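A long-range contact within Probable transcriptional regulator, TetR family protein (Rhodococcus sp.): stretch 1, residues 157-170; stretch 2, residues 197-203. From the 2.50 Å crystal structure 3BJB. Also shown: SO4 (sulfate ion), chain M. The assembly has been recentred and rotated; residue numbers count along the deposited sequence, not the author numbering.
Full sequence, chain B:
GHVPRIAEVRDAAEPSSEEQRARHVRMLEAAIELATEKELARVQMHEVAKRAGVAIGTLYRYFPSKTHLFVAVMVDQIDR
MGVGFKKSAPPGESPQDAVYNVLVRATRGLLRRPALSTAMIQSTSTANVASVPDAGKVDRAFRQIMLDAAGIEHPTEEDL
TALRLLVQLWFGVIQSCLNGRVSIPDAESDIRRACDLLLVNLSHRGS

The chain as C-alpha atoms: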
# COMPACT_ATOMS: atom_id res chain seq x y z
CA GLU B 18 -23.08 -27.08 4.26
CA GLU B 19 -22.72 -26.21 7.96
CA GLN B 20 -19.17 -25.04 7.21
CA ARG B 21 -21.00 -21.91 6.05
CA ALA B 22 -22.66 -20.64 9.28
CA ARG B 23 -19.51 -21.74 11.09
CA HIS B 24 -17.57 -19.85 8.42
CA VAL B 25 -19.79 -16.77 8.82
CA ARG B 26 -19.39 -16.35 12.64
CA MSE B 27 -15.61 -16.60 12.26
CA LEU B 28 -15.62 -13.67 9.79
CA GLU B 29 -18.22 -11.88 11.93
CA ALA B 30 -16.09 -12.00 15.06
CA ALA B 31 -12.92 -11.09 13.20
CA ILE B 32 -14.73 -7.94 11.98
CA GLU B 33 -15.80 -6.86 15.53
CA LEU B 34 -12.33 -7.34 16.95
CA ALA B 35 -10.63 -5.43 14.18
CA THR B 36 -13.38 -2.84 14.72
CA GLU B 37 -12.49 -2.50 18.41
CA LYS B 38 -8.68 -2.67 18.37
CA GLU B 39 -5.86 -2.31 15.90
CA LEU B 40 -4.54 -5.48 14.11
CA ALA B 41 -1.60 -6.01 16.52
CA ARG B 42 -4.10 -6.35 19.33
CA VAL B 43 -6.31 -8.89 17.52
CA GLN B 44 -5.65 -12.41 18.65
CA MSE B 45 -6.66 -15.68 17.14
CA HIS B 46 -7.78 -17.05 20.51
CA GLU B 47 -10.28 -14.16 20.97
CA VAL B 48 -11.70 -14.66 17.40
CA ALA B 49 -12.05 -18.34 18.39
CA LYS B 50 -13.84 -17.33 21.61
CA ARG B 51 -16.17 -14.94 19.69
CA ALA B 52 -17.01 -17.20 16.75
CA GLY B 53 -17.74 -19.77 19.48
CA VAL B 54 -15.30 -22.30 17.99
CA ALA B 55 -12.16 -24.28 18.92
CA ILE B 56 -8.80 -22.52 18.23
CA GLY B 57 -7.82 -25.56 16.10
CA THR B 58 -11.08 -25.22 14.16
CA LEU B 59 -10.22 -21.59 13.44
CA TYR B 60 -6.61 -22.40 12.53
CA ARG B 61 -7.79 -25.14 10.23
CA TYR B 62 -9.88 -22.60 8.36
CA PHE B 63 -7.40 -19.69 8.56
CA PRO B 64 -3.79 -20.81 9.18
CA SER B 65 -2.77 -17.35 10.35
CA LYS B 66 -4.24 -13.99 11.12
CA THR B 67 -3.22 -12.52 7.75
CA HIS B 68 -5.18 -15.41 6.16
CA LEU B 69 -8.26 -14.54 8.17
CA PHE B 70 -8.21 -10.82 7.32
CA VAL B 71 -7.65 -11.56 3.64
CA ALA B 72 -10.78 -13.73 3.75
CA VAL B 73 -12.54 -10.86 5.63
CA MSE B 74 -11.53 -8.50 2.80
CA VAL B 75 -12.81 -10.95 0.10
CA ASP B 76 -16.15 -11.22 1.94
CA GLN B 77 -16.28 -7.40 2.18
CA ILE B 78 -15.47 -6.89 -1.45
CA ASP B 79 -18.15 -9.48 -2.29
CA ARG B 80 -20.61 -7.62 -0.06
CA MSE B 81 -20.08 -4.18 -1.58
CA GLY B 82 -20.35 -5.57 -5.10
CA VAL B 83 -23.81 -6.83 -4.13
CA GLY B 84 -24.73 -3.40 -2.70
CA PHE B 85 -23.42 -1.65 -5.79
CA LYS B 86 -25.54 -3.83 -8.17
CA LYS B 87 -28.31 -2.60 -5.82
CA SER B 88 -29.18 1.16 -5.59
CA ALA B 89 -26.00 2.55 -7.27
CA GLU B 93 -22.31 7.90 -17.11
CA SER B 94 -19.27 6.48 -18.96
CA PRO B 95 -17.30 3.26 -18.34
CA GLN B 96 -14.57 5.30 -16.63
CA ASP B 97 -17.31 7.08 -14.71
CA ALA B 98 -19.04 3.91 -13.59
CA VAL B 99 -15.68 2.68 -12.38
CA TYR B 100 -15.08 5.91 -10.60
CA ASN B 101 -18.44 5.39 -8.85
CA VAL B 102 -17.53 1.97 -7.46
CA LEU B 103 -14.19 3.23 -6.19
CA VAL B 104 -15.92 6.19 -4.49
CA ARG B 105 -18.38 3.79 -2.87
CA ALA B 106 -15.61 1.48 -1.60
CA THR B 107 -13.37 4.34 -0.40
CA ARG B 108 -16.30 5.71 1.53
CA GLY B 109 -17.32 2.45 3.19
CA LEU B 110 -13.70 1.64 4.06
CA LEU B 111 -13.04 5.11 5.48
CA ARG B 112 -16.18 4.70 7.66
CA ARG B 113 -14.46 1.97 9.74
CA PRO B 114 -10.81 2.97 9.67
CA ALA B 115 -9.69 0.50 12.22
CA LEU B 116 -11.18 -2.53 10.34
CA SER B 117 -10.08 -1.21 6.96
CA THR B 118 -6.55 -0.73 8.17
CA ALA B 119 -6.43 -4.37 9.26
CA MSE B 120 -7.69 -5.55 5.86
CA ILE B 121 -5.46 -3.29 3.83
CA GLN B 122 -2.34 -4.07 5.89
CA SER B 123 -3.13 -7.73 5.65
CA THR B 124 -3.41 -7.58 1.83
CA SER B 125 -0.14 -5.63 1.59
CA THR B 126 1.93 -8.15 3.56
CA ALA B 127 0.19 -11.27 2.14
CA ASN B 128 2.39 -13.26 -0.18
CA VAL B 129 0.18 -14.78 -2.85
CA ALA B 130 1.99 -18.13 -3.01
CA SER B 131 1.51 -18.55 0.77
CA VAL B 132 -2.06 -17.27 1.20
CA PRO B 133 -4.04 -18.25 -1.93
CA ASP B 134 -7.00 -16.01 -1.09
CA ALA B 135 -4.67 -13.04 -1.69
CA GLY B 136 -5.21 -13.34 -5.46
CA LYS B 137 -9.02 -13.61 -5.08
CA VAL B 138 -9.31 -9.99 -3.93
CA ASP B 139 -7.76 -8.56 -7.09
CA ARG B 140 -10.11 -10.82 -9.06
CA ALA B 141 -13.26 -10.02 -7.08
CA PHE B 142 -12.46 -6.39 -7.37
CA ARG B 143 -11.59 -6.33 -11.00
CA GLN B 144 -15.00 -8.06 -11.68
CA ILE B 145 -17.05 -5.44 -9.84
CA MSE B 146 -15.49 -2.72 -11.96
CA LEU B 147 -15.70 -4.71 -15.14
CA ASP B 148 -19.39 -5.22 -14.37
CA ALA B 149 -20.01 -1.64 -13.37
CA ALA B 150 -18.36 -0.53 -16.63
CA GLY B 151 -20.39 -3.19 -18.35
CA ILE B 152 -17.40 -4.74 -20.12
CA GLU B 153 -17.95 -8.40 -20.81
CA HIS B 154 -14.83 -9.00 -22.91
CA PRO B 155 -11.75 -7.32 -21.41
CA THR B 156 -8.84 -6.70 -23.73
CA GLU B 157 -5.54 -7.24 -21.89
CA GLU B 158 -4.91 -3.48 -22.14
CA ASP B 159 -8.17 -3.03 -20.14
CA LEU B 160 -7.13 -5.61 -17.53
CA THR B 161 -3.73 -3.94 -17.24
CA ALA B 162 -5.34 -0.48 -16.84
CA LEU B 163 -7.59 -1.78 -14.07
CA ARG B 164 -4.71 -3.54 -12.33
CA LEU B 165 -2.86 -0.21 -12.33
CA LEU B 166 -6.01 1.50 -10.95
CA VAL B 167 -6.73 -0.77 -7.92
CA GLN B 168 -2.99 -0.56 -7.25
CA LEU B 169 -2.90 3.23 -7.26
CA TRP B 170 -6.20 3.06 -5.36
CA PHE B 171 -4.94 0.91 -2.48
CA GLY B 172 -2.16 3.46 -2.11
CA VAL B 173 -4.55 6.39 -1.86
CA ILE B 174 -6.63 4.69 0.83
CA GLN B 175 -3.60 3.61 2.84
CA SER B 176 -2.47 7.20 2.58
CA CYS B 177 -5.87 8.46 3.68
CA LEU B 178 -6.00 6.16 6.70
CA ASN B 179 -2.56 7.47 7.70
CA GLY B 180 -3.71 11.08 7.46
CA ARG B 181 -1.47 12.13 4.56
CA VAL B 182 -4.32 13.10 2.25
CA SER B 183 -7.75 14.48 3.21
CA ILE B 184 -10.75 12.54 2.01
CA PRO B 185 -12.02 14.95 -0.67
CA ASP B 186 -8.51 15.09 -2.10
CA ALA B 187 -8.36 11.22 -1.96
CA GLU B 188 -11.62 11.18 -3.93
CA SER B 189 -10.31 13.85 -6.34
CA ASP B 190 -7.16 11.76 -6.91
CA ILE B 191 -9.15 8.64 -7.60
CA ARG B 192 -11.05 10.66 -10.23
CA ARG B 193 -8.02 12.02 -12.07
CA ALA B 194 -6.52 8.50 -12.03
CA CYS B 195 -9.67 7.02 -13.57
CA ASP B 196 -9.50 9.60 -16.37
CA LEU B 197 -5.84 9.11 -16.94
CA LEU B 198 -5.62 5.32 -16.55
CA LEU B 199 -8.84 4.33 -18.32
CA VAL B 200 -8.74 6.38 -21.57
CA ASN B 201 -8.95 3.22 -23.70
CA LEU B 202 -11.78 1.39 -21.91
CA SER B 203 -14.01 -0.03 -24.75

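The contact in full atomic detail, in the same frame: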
# COMPACT_ATOMS: atom_id res chain seq x y z
N GLU B 157 -6.60 -7.23 -22.91
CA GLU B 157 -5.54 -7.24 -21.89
C GLU B 157 -5.12 -5.82 -21.47
O GLU B 157 -4.79 -5.57 -20.32
CB GLU B 157 -4.32 -8.06 -22.34
CG GLU B 157 -4.63 -9.54 -22.71
CD GLU B 157 -5.76 -10.16 -21.86
OE1 GLU B 157 -5.53 -10.48 -20.67
OE2 GLU B 157 -6.88 -10.36 -22.41
N GLU B 158 -5.17 -4.89 -22.41
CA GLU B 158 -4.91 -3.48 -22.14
C GLU B 158 -5.84 -2.93 -21.04
O GLU B 158 -5.36 -2.23 -20.14
CB GLU B 158 -5.08 -2.66 -23.42
CG GLU B 158 -4.06 -1.54 -23.55
CD GLU B 158 -4.70 -0.17 -23.75
OE1 GLU B 158 -5.23 0.09 -24.87
OE2 GLU B 158 -4.65 0.64 -22.77
N ASP B 159 -7.14 -3.25 -21.16
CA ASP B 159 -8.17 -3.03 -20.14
C ASP B 159 -7.83 -3.63 -18.79
O ASP B 159 -7.96 -2.97 -17.78
CB ASP B 159 -9.48 -3.69 -20.56
CG ASP B 159 -10.14 -3.03 -21.75
OD1 ASP B 159 -10.06 -1.78 -21.85
OD2 ASP B 159 -10.76 -3.77 -22.56
N LEU B 160 -7.45 -4.91 -18.78
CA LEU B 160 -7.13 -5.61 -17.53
C LEU B 160 -5.94 -4.93 -16.85
O LEU B 160 -5.95 -4.67 -15.63
CB LEU B 160 -6.76 -7.07 -17.85
CG LEU B 160 -7.79 -8.21 -17.82
CD1 LEU B 160 -9.16 -7.72 -17.38
CD2 LEU B 160 -7.87 -9.02 -19.13
N THR B 161 -4.93 -4.65 -17.66
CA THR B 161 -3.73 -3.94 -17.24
C THR B 161 -4.13 -2.62 -16.61
O THR B 161 -3.82 -2.39 -15.43
CB THR B 161 -2.74 -3.79 -18.45
OG1 THR B 161 -2.23 -5.08 -18.79
CG2 THR B 161 -1.58 -2.88 -18.13
N ALA B 162 -4.85 -1.79 -17.35
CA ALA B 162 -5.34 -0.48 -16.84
C ALA B 162 -6.00 -0.59 -15.47
O ALA B 162 -5.68 0.15 -14.55
CB ALA B 162 -6.26 0.19 -17.84
N LEU B 163 -6.90 -1.56 -15.34
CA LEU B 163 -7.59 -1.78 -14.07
C LEU B 163 -6.71 -2.37 -12.98
O LEU B 163 -7.05 -2.30 -11.83
CB LEU B 163 -8.81 -2.67 -14.29
CG LEU B 163 -9.89 -2.03 -15.15
CD1 LEU B 163 -10.83 -3.10 -15.68
CD2 LEU B 163 -10.65 -0.94 -14.39
N ARG B 164 -5.59 -2.99 -13.35
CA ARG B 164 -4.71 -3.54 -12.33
C ARG B 164 -3.91 -2.36 -11.80
O ARG B 164 -3.77 -2.20 -10.59
CB ARG B 164 -3.81 -4.64 -12.91
CG ARG B 164 -3.35 -5.70 -11.85
CD ARG B 164 -2.09 -6.52 -12.27
NE ARG B 164 -2.00 -6.58 -13.72
CZ ARG B 164 -1.06 -5.97 -14.42
NH1 ARG B 164 -0.10 -5.31 -13.79
NH2 ARG B 164 -1.06 -6.03 -15.75
N LEU B 165 -3.44 -1.50 -12.71
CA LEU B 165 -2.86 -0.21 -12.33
C LEU B 165 -3.78 0.68 -11.45
O LEU B 165 -3.32 1.33 -10.51
CB LEU B 165 -2.40 0.55 -13.57
CG LEU B 165 -1.28 -0.08 -14.42
CD1 LEU B 165 -0.98 0.78 -15.66
CD2 LEU B 165 -0.01 -0.27 -13.65
N LEU B 166 -5.08 0.72 -11.75
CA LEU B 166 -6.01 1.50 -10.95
C LEU B 166 -6.12 0.96 -9.51
O LEU B 166 -5.78 1.68 -8.58
CB LEU B 166 -7.38 1.63 -11.62
CG LEU B 166 -8.43 2.60 -11.06
CD1 LEU B 166 -7.94 4.04 -10.94
CD2 LEU B 166 -9.73 2.54 -11.87
N VAL B 167 -6.54 -0.30 -9.32
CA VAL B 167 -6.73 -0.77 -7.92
C VAL B 167 -5.43 -0.68 -7.14
O VAL B 167 -5.44 -0.56 -5.92
CB VAL B 167 -7.41 -2.18 -7.74
CG1 VAL B 167 -8.30 -2.55 -8.90
CG2 VAL B 167 -6.40 -3.28 -7.45
N GLN B 168 -4.31 -0.69 -7.87
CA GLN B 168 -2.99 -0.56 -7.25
C GLN B 168 -2.81 0.85 -6.71
O GLN B 168 -2.76 1.03 -5.49
CB GLN B 168 -1.84 -0.99 -8.19
CG GLN B 168 -1.18 -2.37 -7.79
CD GLN B 168 -1.25 -2.68 -6.25
OE1 GLN B 168 -0.31 -2.41 -5.48
NE2 GLN B 168 -2.39 -3.26 -5.81
N LEU B 169 -2.78 1.82 -7.61
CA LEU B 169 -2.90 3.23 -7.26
C LEU B 169 -3.99 3.51 -6.20
O LEU B 169 -3.83 4.39 -5.36
CB LEU B 169 -3.15 4.05 -8.51
CG LEU B 169 -3.44 5.55 -8.38
CD1 LEU B 169 -2.52 6.23 -7.41
CD2 LEU B 169 -3.23 6.16 -9.74
N TRP B 170 -5.08 2.77 -6.23
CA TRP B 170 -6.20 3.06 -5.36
C TRP B 170 -5.86 2.66 -3.94
O TRP B 170 -5.99 3.48 -3.03
CB TRP B 170 -7.45 2.34 -5.84
CG TRP B 170 -8.58 2.55 -4.92
CD1 TRP B 170 -9.27 3.70 -4.72
CD2 TRP B 170 -9.17 1.57 -4.06
NE1 TRP B 170 -10.24 3.51 -3.79
CE2 TRP B 170 -10.21 2.21 -3.38
CE3 TRP B 170 -8.91 0.22 -3.82
CZ2 TRP B 170 -11.01 1.55 -2.44
CZ3 TRP B 170 -9.70 -0.46 -2.89
CH2 TRP B 170 -10.75 0.22 -2.21
N LEU B 197 -7.12 9.34 -16.34
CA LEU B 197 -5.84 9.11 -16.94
C LEU B 197 -5.69 7.64 -17.33
O LEU B 197 -5.44 7.33 -18.52
CB LEU B 197 -4.71 9.63 -16.04
CG LEU B 197 -4.73 11.16 -16.05
CD1 LEU B 197 -3.72 11.75 -15.11
CD2 LEU B 197 -4.57 11.77 -17.48
N LEU B 198 -5.89 6.75 -16.35
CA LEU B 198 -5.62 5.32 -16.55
C LEU B 198 -6.56 4.63 -17.51
O LEU B 198 -6.12 3.73 -18.22
CB LEU B 198 -5.58 4.53 -15.24
CG LEU B 198 -4.32 4.77 -14.39
CD1 LEU B 198 -4.48 4.46 -12.92
CD2 LEU B 198 -3.15 3.98 -14.95
N LEU B 199 -7.82 5.06 -17.54
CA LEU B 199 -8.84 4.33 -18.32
C LEU B 199 -9.29 4.97 -19.64
O LEU B 199 -10.40 4.68 -20.11
CB LEU B 199 -10.07 4.04 -17.45
CG LEU B 199 -9.87 3.40 -16.08
CD1 LEU B 199 -11.20 3.41 -15.35
CD2 LEU B 199 -9.29 1.99 -16.20
N VAL B 200 -8.44 5.79 -20.24
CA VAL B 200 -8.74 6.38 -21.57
C VAL B 200 -9.27 5.38 -22.57
O VAL B 200 -10.21 5.69 -23.28
CB VAL B 200 -7.53 7.08 -22.23
CG1 VAL B 200 -7.58 8.56 -22.00
CG2 VAL B 200 -6.20 6.45 -21.79
N ASN B 201 -8.68 4.19 -22.62
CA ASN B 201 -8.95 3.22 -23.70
C ASN B 201 -9.96 2.11 -23.38
O ASN B 201 -9.99 1.07 -24.04
CB ASN B 201 -7.62 2.63 -24.18
CG ASN B 201 -6.60 3.71 -24.53
OD1 ASN B 201 -6.83 4.54 -25.42
ND2 ASN B 201 -5.48 3.72 -23.81
N LEU B 202 -10.79 2.36 -22.37
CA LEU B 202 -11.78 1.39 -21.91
C LEU B 202 -13.01 1.23 -22.85
O LEU B 202 -13.97 2.02 -22.79
CB LEU B 202 -12.19 1.74 -20.49
CG LEU B 202 -12.24 0.50 -19.59
CD1 LEU B 202 -10.84 0.09 -19.21
CD2 LEU B 202 -13.05 0.79 -18.37
N SER B 203 -12.98 0.20 -23.70
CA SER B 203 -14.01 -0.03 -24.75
C SER B 203 -15.35 -0.57 -24.23
O SER B 203 -16.12 -1.21 -24.97
CB SER B 203 -13.45 -0.94 -25.86
OG SER B 203 -12.86 -2.13 -25.31
S SO4 M . -5.32 -6.77 -26.41
O1 SO4 M . -5.33 -5.82 -25.29
O2 SO4 M . -5.83 -6.10 -27.61
O3 SO4 M . -3.94 -7.16 -26.67
O4 SO4 M . -6.14 -7.94 -26.08

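Stretch 1 is helical throughout, and stretch 2 is the close of another helix followed by a turn; together they bury 536 Å², most of it contributed by apolar residues. Two CA pairs fix the register: Ala-162 CA lies 5.8 Å from Leu-198 CA, and Asp-159 CA lies 6.0 Å from Leu-202 CA, so stretch 2 advances as stretch 1 runs back toward its start.

Leu-197 makes no contact with stretch 1. Leu-198 does the most, with 114 Å² covered. Its CA-to-CB bond points toward the helix. Leu-198 CD2 lies 3.8 Å from Leu-165 CB, and Leu-198 CD1 lies 3.8 Å from Leu-169 CD2 and 4.0 Å from Leu-166 CD1. At this close backbone approach, the methyl CB of Ala-162 points toward stretch 2 and sits 3.6 Å from Leu-198 O.

Leu-199 is the first residue to leave helical phi/psi (-105/25). Its CB points sideways, but the m,t rotamer carries the methyls inward: CD2 packs 3.7 Å from Leu-163 CD2 and 3.9 Å from Ala-162 CB, while CD1 meets Leu-166 CD2 at 3.9 Å.

A type I turn from Leu-199 to Leu-202 follows, closed by Leu-202 N donating to Leu-199 O at 3.3 Å. Val-200, within this turn, is exposed and touches nothing opposite. Asn-201 supplies the one hydrogen bond across the stretches, ND2 to Glu-158 OE2 at 3.4 Å; the length and the 142° angle mark it as weak.

Leu-202 brings CD1 to 3.3 Å from Asp-159 OD1, a close apolar–polar contact rather than a bond. Ser-203 is exposed; its OG lies 3.8 Å from Asp-159 OD2.

At the start of stretch 1, sulfate, probably from the crystallisation liquor, accepts hydrogen bonds from Glu-157 N (to O4, 3.3 Å) and Glu-158 N (to O1, 3.0 Å).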